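Local coordinates for protein probable transcriptional regulator (Pseudomonas aeruginosa, PDB 2NNN) that probably binds DNA as a transcriptional regulator of the MarR family, forming a two-chain assembly whose winged helix-turn-helix lobe would meet the operator, at residues 25-30 against 117-122; 38-43 against 73-78; 85-88 against 94-97. All coordinates share one frame; numbering follows the deposited sequence.

The three contacts run through the chain from its helical base to its wing. Contact 1 closes the longest loop, joining helix 13-31 to helix 100-121, and contacts 2 and 3 are nested inside that loop. Contact 2 lies about 19 Å from contact 1, centre to centre, and touches it where F28 CE1 comes within 3.5 Å of P38 N. Contact 3 is about 17 Å from contact 2, centre to centre, and V73 CG1 meets V96 CG1 at 4.0 Å, so the probable recognition helix 66-78 and the hairpin are in touch. Contacts 1 and 3, with centres about 34 Å apart, lie on opposite sides of the chain's centre; contacts 1 and 2 both touch the second subunit.

Contact 1: residues 25-30 against 117-122; sequences AALFAN and NRQALA
The carbonyl oxygen of A120 receives a hydrogen bond from R23 NH1, and R23 stands one helical turn before L27, the residue that packs on A120. The same guanidinium sends a weak hydrogen bond from NH2 to the oxygen of Q119, so two consecutive carbonyls near the end of helix 100-121 are tied to helix 13-31. Between the segments 25-30 and 117-122 themselves the contact is apolar and small, about 130 Å² in all. L27 carries it. Its CG is turned anti to the carbonyl carbon (chi1 -60°), and with chi2 at 169° the branched end projects across the gap between the helices. CD1 lies against the backbone of A120, 3.6 Å from A120 CA, and meets A120 CB at 4.0 Å. Alanine suits this place because its single methyl lets the leucine come down onto the helix backbone; the two CA atoms of L27 and A120 are 7.2 Å apart. The other methyl, CD2, meets the end of the Q119 side chain, whose extended chain slants past the leucine. These helices are the N-terminal and a C-terminal element of the MarR fold, which in this family together build the dimerisation part. Accordingly, I13 of the second subunit packs on N117, A120 and L121, while L121 is also covered by L132 and Q129 of helix 126-137.

Contact 2: residues 38-43 against 73-78; sequences PTQWAA and VERLDK
R75 reaches from helix 66-78 toward Q40 on helix 38-50, and its chain crosses the Q40 side chain at about a right angle, so that successive R75 atoms meet a single point, Q40 NE2. R75 CB starts 3.8 Å from Q40 NE2. Farther out, R75 CD is 3.5 Å from the same NE2, and a bend at chi3 (-61°) then swings the guanidinium beneath that nitrogen. R75 NE and R75 NH1 both lie 3.2 Å from Q40 NE2, which sits over the centre of one face of the group, 3.1 Å from R75 CZ, with the amide and guanidinium planes 88° apart. This is contact over a face, not a hydrogen bond, because all these nitrogens are donors; their partners must come from elsewhere. R75 NE is satisfied by the carbonyl of G71, one turn earlier, and Q40 OE1 is bonded just beyond the segments. R75 NH2 gives a hydrogen bond to a water at 2.6 Å, which is also bonded to T39 OG1 and so bridges the helices. Arginine suits this exposed border of the contact, its charged end reaching water. Deeper in, L76 supplies the apolar side: its CD1 meets Q40 CB at 4.0 Å, and its CD2 meets A43 CB at 4.2 Å. Alanine is small enough to take the leucine there, with I69 and V72 on it too. The axes of segments 38-43 and 73-78 cross at -83° and come within 10.0 Å. Helix 38-50 thus packs across helix 66-78, probably the recognition helix, within the winged helix-turn-helix domain of the MarR fold.

Contact 3: residues 85-88 against 94-97; sequences SADP and LLVS
S85 and L95 form an antiparallel hydrogen-bonded pair in which both backbone N-H groups and both carbonyls are used. S85 N donates to L95 O at 3.0 Å. The return bond, from L95 N to S85 O, is shorter at 2.7 Å. The next pair, A86 with L94, is non-hydrogen-bonded. On either side of these two pairs the ladder goes on through backbone bonds of D87 with R93 and of S97 with Q83, while V96 bonds to C53, tying the hairpin to the rest of the domain. At the turn end, D87 OD1 accepts from D89 N, an Asx turn that occupies OD1 and suits aspartate to the place. D87 turns its carboxylate away from its own N-H (chi1 -175°), and its CB lies against L95 CD1 at 3.5 Å. The other methyl, L95 CD2, touches P88 CD at 3.6 Å, the two side chains crossing nearly at right angles. Leucine is thus the apolar bridge on a largely exposed part of the hairpin, and its side chain also meets P52. The hairpin of strands 82-87 and 93-98, which follows helix 66-78, makes the wing of the MarR winged helix-turn-helix, which in relatives reaches for the DNA.

Contact 1: residues 25-30 against 117-122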
ATOM      1  N   ALA A  25      -2.890   6.557  -4.389  1.00 28.90           N
ATOM      2  CA  ALA A  25      -2.182   6.285  -5.651  1.00 29.07           C
ATOM      3  C   ALA A  25      -2.906   6.866  -6.883  1.00 29.15           C
ATOM      4  O   ALA A  25      -2.268   7.367  -7.802  1.00 29.00           O
ATOM      5  CB  ALA A  25      -1.948   4.783  -5.806  1.00 27.99           C
ATOM      6  N   ALA A  26      -4.241   6.798  -6.874  1.00 30.19           N
ATOM      7  CA  ALA A  26      -5.090   7.335  -7.937  1.00 30.53           C
ATOM      8  C   ALA A  26      -5.078   8.877  -7.990  1.00 30.79           C
ATOM      9  O   ALA A  26      -4.991   9.459  -9.063  1.00 31.11           O
ATOM     10  CB  ALA A  26      -6.488   6.842  -7.750  1.00 30.98           C
ATOM     11  N   LEU A  27      -5.166   9.527  -6.832  1.00 31.11           N
ATOM     12  CA  LEU A  27      -5.090  11.002  -6.727  1.00 30.58           C
ATOM     13  C   LEU A  27      -3.708  11.522  -7.117  1.00 30.41           C
ATOM     14  O   LEU A  27      -3.568  12.562  -7.761  1.00 30.52           O
ATOM     15  CB  LEU A  27      -5.422  11.456  -5.296  1.00 30.54           C
ATOM     16  CG  LEU A  27      -6.802  11.110  -4.693  1.00 29.96           C
ATOM     17  CD1 LEU A  27      -6.808  11.409  -3.191  1.00 28.44           C
ATOM     18  CD2 LEU A  27      -7.903  11.870  -5.376  1.00 28.67           C
ATOM     19  N   PHE A  28      -2.680  10.796  -6.699  1.00 30.19           N
ATOM     20  CA  PHE A  28      -1.324  11.173  -7.004  1.00 29.41           C
ATOM     21  C   PHE A  28      -1.029  11.108  -8.513  1.00 29.75           C
ATOM     22  O   PHE A  28      -0.499  12.071  -9.099  1.00 30.03           O
ATOM     23  CB  PHE A  28      -0.340  10.323  -6.200  1.00 28.84           C
ATOM     24  CG  PHE A  28       1.079  10.835  -6.262  1.00 27.83           C
ATOM     25  CD1 PHE A  28       1.886  10.565  -7.372  1.00 26.96           C
ATOM     26  CD2 PHE A  28       1.596  11.615  -5.223  1.00 26.02           C
ATOM     27  CE1 PHE A  28       3.209  11.045  -7.437  1.00 26.74           C
ATOM     28  CE2 PHE A  28       2.899  12.108  -5.282  1.00 25.15           C
ATOM     29  CZ  PHE A  28       3.706  11.818  -6.388  1.00 26.07           C
ATOM     30  N   ALA A  29      -1.368   9.982  -9.132  1.00 29.73           N
ATOM     31  CA  ALA A  29      -1.208   9.819 -10.574  1.00 29.98           C
ATOM     32  C   ALA A  29      -2.004  10.861 -11.377  1.00 30.73           C
ATOM     33  O   ALA A  29      -1.527  11.326 -12.426  1.00 30.90           O
ATOM     34  CB  ALA A  29      -1.584   8.389 -10.998  1.00 29.52           C
ATOM     35  N   ASN A  30      -3.201  11.224 -10.891  1.00 30.89           N
ATOM     36  CA  ASN A  30      -4.026  12.246 -11.538  1.00 31.20           C
ATOM     37  C   ASN A  30      -3.477  13.638 -11.321  1.00 31.22           C
ATOM     38  O   ASN A  30      -3.631  14.503 -12.165  1.00 31.37           O
ATOM     39  CB  ASN A  30      -5.477  12.229 -11.034  1.00 31.18           C
ATOM     40  CG  ASN A  30      -6.214  10.944 -11.382  1.00 32.05           C
ATOM     41  OD1 ASN A  30      -5.766  10.160 -12.211  1.00 35.29           O
ATOM     42  ND2 ASN A  30      -7.342  10.718 -10.729  1.00 30.90           N
ATOM     43  N   ASN A 117      -2.182  15.860  -1.503  1.00 34.91           N
ATOM     44  CA  ASN A 117      -2.274  15.636  -0.061  1.00 35.68           C
ATOM     45  C   ASN A 117      -3.529  16.238   0.542  1.00 35.94           C
ATOM     46  O   ASN A 117      -4.133  15.627   1.428  1.00 35.48           O
ATOM     47  CB  ASN A 117      -1.045  16.218   0.640  1.00 36.05           C
ATOM     48  CG  ASN A 117      -1.011  15.903   2.136  1.00 39.31           C
ATOM     49  OD1 ASN A 117      -1.395  16.729   2.979  1.00 42.95           O
ATOM     50  ND2 ASN A 117      -0.559  14.699   2.473  1.00 41.03           N
ATOM     51  N   ARG A 118      -3.916  17.444   0.086  1.00 36.37           N
ATOM     52  CA  ARG A 118      -5.159  18.051   0.589  1.00 36.97           C
ATOM     53  C   ARG A 118      -6.427  17.306   0.151  1.00 36.06           C
ATOM     54  O   ARG A 118      -7.361  17.192   0.932  1.00 35.75           O
ATOM     55  CB  ARG A 118      -5.251  19.584   0.381  1.00 36.27           C
ATOM     56  CG  ARG A 118      -5.501  20.065  -1.005  1.00 39.65           C
ATOM     57  CD  ARG A 118      -6.267  21.431  -1.062  1.00 38.94           C
ATOM     58  NE  ARG A 118      -7.698  21.224  -0.845  1.00 42.26           N
ATOM     59  CZ  ARG A 118      -8.583  20.866  -1.780  1.00 42.03           C
ATOM     60  NH1 ARG A 118      -8.229  20.697  -3.051  1.00 42.00           N
ATOM     61  NH2 ARG A 118      -9.843  20.680  -1.431  1.00 40.80           N
ATOM     62  N   GLN A 119      -6.433  16.792  -1.079  1.00 36.09           N
ATOM     63  CA  GLN A 119      -7.538  15.985  -1.618  1.00 36.04           C
ATOM     64  C   GLN A 119      -7.664  14.635  -0.906  1.00 35.86           C
ATOM     65  O   GLN A 119      -8.784  14.185  -0.607  1.00 36.09           O
ATOM     66  CB  GLN A 119      -7.325  15.723  -3.107  1.00 35.69           C
ATOM     67  CG  GLN A 119      -7.554  16.913  -4.005  1.00 36.80           C
ATOM     68  CD  GLN A 119      -7.299  16.607  -5.486  1.00 37.69           C
ATOM     69  OE1 GLN A 119      -7.150  17.528  -6.306  1.00 38.54           O
ATOM     70  NE2 GLN A 119      -7.244  15.314  -5.836  1.00 38.33           N
ATOM     71  N   ALA A 120      -6.524  13.981  -0.656  1.00 35.05           N
ATOM     72  CA  ALA A 120      -6.495  12.743   0.112  1.00 35.03           C
ATOM     73  C   ALA A 120      -7.235  12.903   1.441  1.00 35.31           C
ATOM     74  O   ALA A 120      -7.991  12.013   1.855  1.00 34.67           O
ATOM     75  CB  ALA A 120      -5.049  12.266   0.348  1.00 34.11           C
ATOM     76  N   LEU A 121      -7.026  14.048   2.089  1.00 35.70           N
ATOM     77  CA  LEU A 121      -7.583  14.284   3.412  1.00 36.72           C
ATOM     78  C   LEU A 121      -8.923  15.007   3.384  1.00 37.80           C
ATOM     79  O   LEU A 121      -9.578  15.122   4.416  1.00 38.15           O
ATOM     80  CB  LEU A 121      -6.582  15.040   4.294  1.00 36.55           C
ATOM     81  CG  LEU A 121      -5.260  14.326   4.619  1.00 35.43           C
ATOM     82  CD1 LEU A 121      -4.332  15.273   5.318  1.00 35.26           C
ATOM     83  CD2 LEU A 121      -5.488  13.111   5.461  1.00 35.58           C
ATOM     84  N   ALA A 122      -9.344  15.455   2.202  1.00 38.62           N
ATOM     85  CA  ALA A 122     -10.542  16.287   2.056  1.00 40.18           C
ATOM     86  C   ALA A 122     -11.825  15.802   2.768  1.00 40.87           C
ATOM     87  O   ALA A 122     -12.558  16.643   3.290  1.00 41.50           O
ATOM     88  CB  ALA A 122     -10.823  16.584   0.575  1.00 39.85           C
TER

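Contact 2: residues 38-43 against 73-78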
ATOM      1  N   PRO A  38       4.529   7.973  -6.547  1.00 33.43           N
ATOM      2  CA  PRO A  38       4.690   8.418  -5.147  1.00 33.18           C
ATOM      3  C   PRO A  38       6.095   8.245  -4.574  1.00 33.49           C
ATOM      4  O   PRO A  38       6.597   9.174  -3.929  1.00 33.63           O
ATOM      5  CB  PRO A  38       3.680   7.545  -4.386  1.00 32.83           C
ATOM      6  CG  PRO A  38       2.566   7.357  -5.365  1.00 32.73           C
ATOM      7  CD  PRO A  38       3.261   7.229  -6.729  1.00 33.01           C
ATOM      8  N   THR A  39       6.714   7.076  -4.785  1.00 33.69           N
ATOM      9  CA  THR A  39       8.007   6.751  -4.158  1.00 33.67           C
ATOM     10  C   THR A  39       9.130   7.477  -4.866  1.00 34.30           C
ATOM     11  O   THR A  39      10.061   7.970  -4.219  1.00 34.90           O
ATOM     12  CB  THR A  39       8.288   5.229  -4.102  1.00 33.58           C
ATOM     13  OG1 THR A  39       8.060   4.640  -5.383  1.00 33.84           O
ATOM     14  CG2 THR A  39       7.353   4.554  -3.109  1.00 33.46           C
ATOM     15  N   GLN A  40       9.030   7.573  -6.192  1.00 34.29           N
ATOM     16  CA  GLN A  40       9.943   8.412  -6.958  1.00 34.56           C
ATOM     17  C   GLN A  40       9.985   9.844  -6.429  1.00 34.07           C
ATOM     18  O   GLN A  40      11.058  10.425  -6.321  1.00 34.86           O
ATOM     19  CB  GLN A  40       9.612   8.378  -8.454  1.00 34.42           C
ATOM     20  CG  GLN A  40      10.174   7.142  -9.147  1.00 34.36           C
ATOM     21  CD  GLN A  40       9.578   6.894 -10.520  1.00 35.78           C
ATOM     22  OE1 GLN A  40       9.019   7.795 -11.149  1.00 35.04           O
ATOM     23  NE2 GLN A  40       9.704   5.661 -10.995  1.00 35.92           N
ATOM     24  N   TRP A  41       8.821  10.369  -6.060  1.00 33.28           N
ATOM     25  CA  TRP A  41       8.664  11.734  -5.526  1.00 32.77           C
ATOM     26  C   TRP A  41       9.235  11.837  -4.119  1.00 32.63           C
ATOM     27  O   TRP A  41       9.915  12.815  -3.793  1.00 33.54           O
ATOM     28  CB  TRP A  41       7.177  12.146  -5.532  1.00 31.56           C
ATOM     29  CG  TRP A  41       6.897  13.501  -4.888  1.00 32.02           C
ATOM     30  CD1 TRP A  41       6.268  13.730  -3.686  1.00 31.33           C
ATOM     31  CD2 TRP A  41       7.213  14.811  -5.425  1.00 31.66           C
ATOM     32  NE1 TRP A  41       6.181  15.087  -3.445  1.00 32.01           N
ATOM     33  CE2 TRP A  41       6.757  15.770  -4.490  1.00 30.96           C
ATOM     34  CE3 TRP A  41       7.840  15.261  -6.599  1.00 31.38           C
ATOM     35  CZ2 TRP A  41       6.927  17.148  -4.686  1.00 31.32           C
ATOM     36  CZ3 TRP A  41       7.998  16.638  -6.794  1.00 30.66           C
ATOM     37  CH2 TRP A  41       7.543  17.559  -5.843  1.00 30.06           C
ATOM     38  N   ALA A  42       8.950  10.829  -3.292  1.00 32.49           N
ATOM     39  CA  ALA A  42       9.442  10.746  -1.911  1.00 32.53           C
ATOM     40  C   ALA A  42      10.969  10.790  -1.854  1.00 32.70           C
ATOM     41  O   ALA A  42      11.538  11.535  -1.051  1.00 32.84           O
ATOM     42  CB  ALA A  42       8.931   9.472  -1.231  1.00 32.04           C
ATOM     43  N   ALA A  43      11.618   9.977  -2.688  1.00 32.87           N
ATOM     44  CA  ALA A  43      13.081   9.981  -2.804  1.00 33.66           C
ATOM     45  C   ALA A  43      13.592  11.321  -3.291  1.00 34.22           C
ATOM     46  O   ALA A  43      14.594  11.793  -2.802  1.00 34.91           O
ATOM     47  CB  ALA A  43      13.556   8.887  -3.726  1.00 33.42           C
ATOM     48  N   VAL A  73      16.034   5.310  -7.736  1.00 44.10           N
ATOM     49  CA  VAL A  73      17.133   6.231  -8.053  1.00 44.55           C
ATOM     50  C   VAL A  73      17.577   6.090  -9.515  1.00 45.21           C
ATOM     51  O   VAL A  73      17.883   7.083 -10.171  1.00 44.85           O
ATOM     52  CB  VAL A  73      18.330   6.078  -7.080  1.00 44.42           C
ATOM     53  CG1 VAL A  73      19.560   6.830  -7.594  1.00 43.95           C
ATOM     54  CG2 VAL A  73      17.966   6.589  -5.701  1.00 43.80           C
ATOM     55  N   GLU A  74      17.582   4.862 -10.024  1.00 46.22           N
ATOM     56  CA  GLU A  74      17.919   4.630 -11.430  1.00 47.92           C
ATOM     57  C   GLU A  74      16.894   5.229 -12.397  1.00 48.04           C
ATOM     58  O   GLU A  74      17.276   5.842 -13.391  1.00 48.34           O
ATOM     59  CB  GLU A  74      18.165   3.143 -11.707  1.00 47.59           C
ATOM     60  CG  GLU A  74      19.533   2.674 -11.211  1.00 49.23           C
ATOM     61  CD  GLU A  74      19.681   1.153 -11.143  1.00 50.22           C
ATOM     62  OE1 GLU A  74      18.769   0.430 -11.614  1.00 52.97           O
ATOM     63  OE2 GLU A  74      20.723   0.676 -10.618  1.00 53.89           O
ATOM     64  N   ARG A  75      15.605   5.081 -12.091  1.00 48.70           N
ATOM     65  CA  ARG A  75      14.544   5.713 -12.879  1.00 49.61           C
ATOM     66  C   ARG A  75      14.560   7.238 -12.767  1.00 49.12           C
ATOM     67  O   ARG A  75      14.274   7.936 -13.730  1.00 49.53           O
ATOM     68  CB  ARG A  75      13.173   5.150 -12.508  1.00 49.42           C
ATOM     69  CG  ARG A  75      12.975   3.703 -12.967  1.00 51.45           C
ATOM     70  CD  ARG A  75      11.680   3.099 -12.440  1.00 52.18           C
ATOM     71  NE  ARG A  75      11.641   3.065 -10.972  1.00 58.23           N
ATOM     72  CZ  ARG A  75      10.556   2.783 -10.253  1.00 59.87           C
ATOM     73  NH1 ARG A  75       9.396   2.514 -10.852  1.00 61.97           N
ATOM     74  NH2 ARG A  75      10.623   2.783  -8.931  1.00 60.55           N
ATOM     75  N   LEU A  76      14.907   7.745 -11.589  1.00 49.11           N
ATOM     76  CA  LEU A  76      15.139   9.170 -11.379  1.00 48.73           C
ATOM     77  C   LEU A  76      16.375   9.645 -12.171  1.00 49.27           C
ATOM     78  O   LEU A  76      16.467  10.813 -12.560  1.00 49.06           O
ATOM     79  CB  LEU A  76      15.327   9.427  -9.883  1.00 48.74           C
ATOM     80  CG  LEU A  76      14.444  10.393  -9.078  1.00 48.20           C
ATOM     81  CD1 LEU A  76      12.977  10.316  -9.452  1.00 46.94           C
ATOM     82  CD2 LEU A  76      14.620  10.155  -7.580  1.00 47.70           C
ATOM     83  N   ASP A  77      17.315   8.727 -12.415  1.00 50.03           N
ATOM     84  CA  ASP A  77      18.542   9.030 -13.158  1.00 50.35           C
ATOM     85  C   ASP A  77      18.272   9.140 -14.650  1.00 50.49           C
ATOM     86  O   ASP A  77      18.646  10.122 -15.283  1.00 50.19           O
ATOM     87  CB  ASP A  77      19.616   7.972 -12.894  1.00 50.49           C
ATOM     88  CG  ASP A  77      20.997   8.400 -13.386  1.00 51.67           C
ATOM     89  OD1 ASP A  77      21.184   9.602 -13.689  1.00 52.05           O
ATOM     90  OD2 ASP A  77      21.897   7.533 -13.474  1.00 52.03           O
ATOM     91  N   LYS A  78      17.622   8.115 -15.196  1.00 50.94           N
ATOM     92  CA  LYS A  78      17.137   8.098 -16.577  1.00 51.31           C
ATOM     93  C   LYS A  78      16.480   9.432 -16.977  1.00 50.93           C
ATOM     94  O   LYS A  78      16.591   9.863 -18.126  1.00 51.22           O
ATOM     95  CB  LYS A  78      16.147   6.936 -16.740  1.00 51.35           C
ATOM     96  CG  LYS A  78      15.705   6.608 -18.176  1.00 52.29           C
ATOM     97  CD  LYS A  78      14.458   5.702 -18.174  1.00 52.78           C
ATOM     98  CE  LYS A  78      14.688   4.371 -17.418  1.00 55.24           C
ATOM     99  NZ  LYS A  78      13.415   3.706 -16.966  1.00 56.04           N
TER
HETATM  100  O   HOH W   1       8.158   3.428  -8.222  1.00 41.98           O

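Contact 3: residues 85-88 against 94-97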
ATOM      1  N   SER A  85      28.230  10.992  -6.898  1.00 46.72           N
ATOM      2  CA  SER A  85      29.576  11.472  -6.634  1.00 46.38           C
ATOM      3  C   SER A  85      30.147  10.726  -5.439  1.00 46.01           C
ATOM      4  O   SER A  85      29.409  10.383  -4.521  1.00 45.88           O
ATOM      5  CB  SER A  85      29.578  12.987  -6.371  1.00 46.41           C
ATOM      6  OG  SER A  85      28.938  13.295  -5.144  1.00 46.69           O
ATOM      7  N   ALA A  86      31.457  10.489  -5.472  1.00 45.52           N
ATOM      8  CA  ALA A  86      32.194   9.751  -4.446  1.00 45.36           C
ATOM      9  C   ALA A  86      31.973  10.271  -3.029  1.00 45.29           C
ATOM     10  O   ALA A  86      31.987  11.477  -2.786  1.00 45.03           O
ATOM     11  CB  ALA A  86      33.701   9.757  -4.776  1.00 45.37           C
ATOM     12  N   ASP A  87      31.765   9.345  -2.100  1.00 45.36           N
ATOM     13  CA  ASP A  87      31.741   9.677  -0.685  1.00 45.64           C
ATOM     14  C   ASP A  87      33.153  10.131  -0.313  1.00 46.03           C
ATOM     15  O   ASP A  87      34.107   9.384  -0.527  1.00 45.88           O
ATOM     16  CB  ASP A  87      31.300   8.457   0.133  1.00 45.46           C
ATOM     17  CG  ASP A  87      31.135   8.753   1.618  1.00 46.09           C
ATOM     18  OD1 ASP A  87      31.587   9.805   2.109  1.00 47.02           O
ATOM     19  OD2 ASP A  87      30.549   7.905   2.319  1.00 47.86           O
ATOM     20  N   PRO A  88      33.292  11.375   0.191  1.00 46.58           N
ATOM     21  CA  PRO A  88      34.592  11.935   0.596  1.00 47.04           C
ATOM     22  C   PRO A  88      35.265  11.242   1.794  1.00 47.72           C
ATOM     23  O   PRO A  88      36.458  11.450   2.032  1.00 47.85           O
ATOM     24  CB  PRO A  88      34.244  13.381   0.960  1.00 47.12           C
ATOM     25  CG  PRO A  88      32.774  13.360   1.276  1.00 46.84           C
ATOM     26  CD  PRO A  88      32.201  12.358   0.350  1.00 46.27           C
ATOM     27  N   LEU A  94      29.476   5.758  -2.958  1.00 50.26           N
ATOM     28  CA  LEU A  94      28.801   6.793  -3.738  1.00 49.25           C
ATOM     29  C   LEU A  94      27.793   7.565  -2.904  1.00 48.49           C
ATOM     30  O   LEU A  94      27.179   7.025  -1.984  1.00 48.33           O
ATOM     31  CB  LEU A  94      28.090   6.177  -4.947  1.00 49.33           C
ATOM     32  CG  LEU A  94      28.751   6.216  -6.324  1.00 49.29           C
ATOM     33  CD1 LEU A  94      30.257   6.263  -6.204  1.00 50.25           C
ATOM     34  CD2 LEU A  94      28.311   5.005  -7.129  1.00 48.97           C
ATOM     35  N   LEU A  95      27.632   8.833  -3.257  1.00 47.59           N
ATOM     36  CA  LEU A  95      26.628   9.706  -2.681  1.00 46.61           C
ATOM     37  C   LEU A  95      25.673  10.090  -3.786  1.00 46.05           C
ATOM     38  O   LEU A  95      26.097  10.370  -4.899  1.00 45.81           O
ATOM     39  CB  LEU A  95      27.283  10.967  -2.105  1.00 46.67           C
ATOM     40  CG  LEU A  95      27.649  11.049  -0.615  1.00 46.93           C
ATOM     41  CD1 LEU A  95      28.083   9.718  -0.021  1.00 45.36           C
ATOM     42  CD2 LEU A  95      28.705  12.128  -0.379  1.00 45.93           C
ATOM     43  N   VAL A  96      24.380  10.084  -3.478  1.00 45.59           N
ATOM     44  CA  VAL A  96      23.352  10.501  -4.428  1.00 44.93           C
ATOM     45  C   VAL A  96      22.876  11.906  -4.046  1.00 44.63           C
ATOM     46  O   VAL A  96      22.772  12.248  -2.864  1.00 44.24           O
ATOM     47  CB  VAL A  96      22.165   9.495  -4.492  1.00 45.07           C
ATOM     48  CG1 VAL A  96      21.207   9.855  -5.610  1.00 45.12           C
ATOM     49  CG2 VAL A  96      22.668   8.093  -4.720  1.00 44.98           C
ATOM     50  N   SER A  97      22.608  12.719  -5.058  1.00 44.36           N
ATOM     51  CA  SER A  97      22.274  14.117  -4.856  1.00 44.47           C
ATOM     52  C   SER A  97      21.273  14.536  -5.904  1.00 43.99           C
ATOM     53  O   SER A  97      21.168  13.905  -6.950  1.00 43.74           O
ATOM     54  CB  SER A  97      23.536  14.964  -5.011  1.00 44.59           C
ATOM     55  OG  SER A  97      23.431  16.151  -4.259  1.00 46.29           O
TER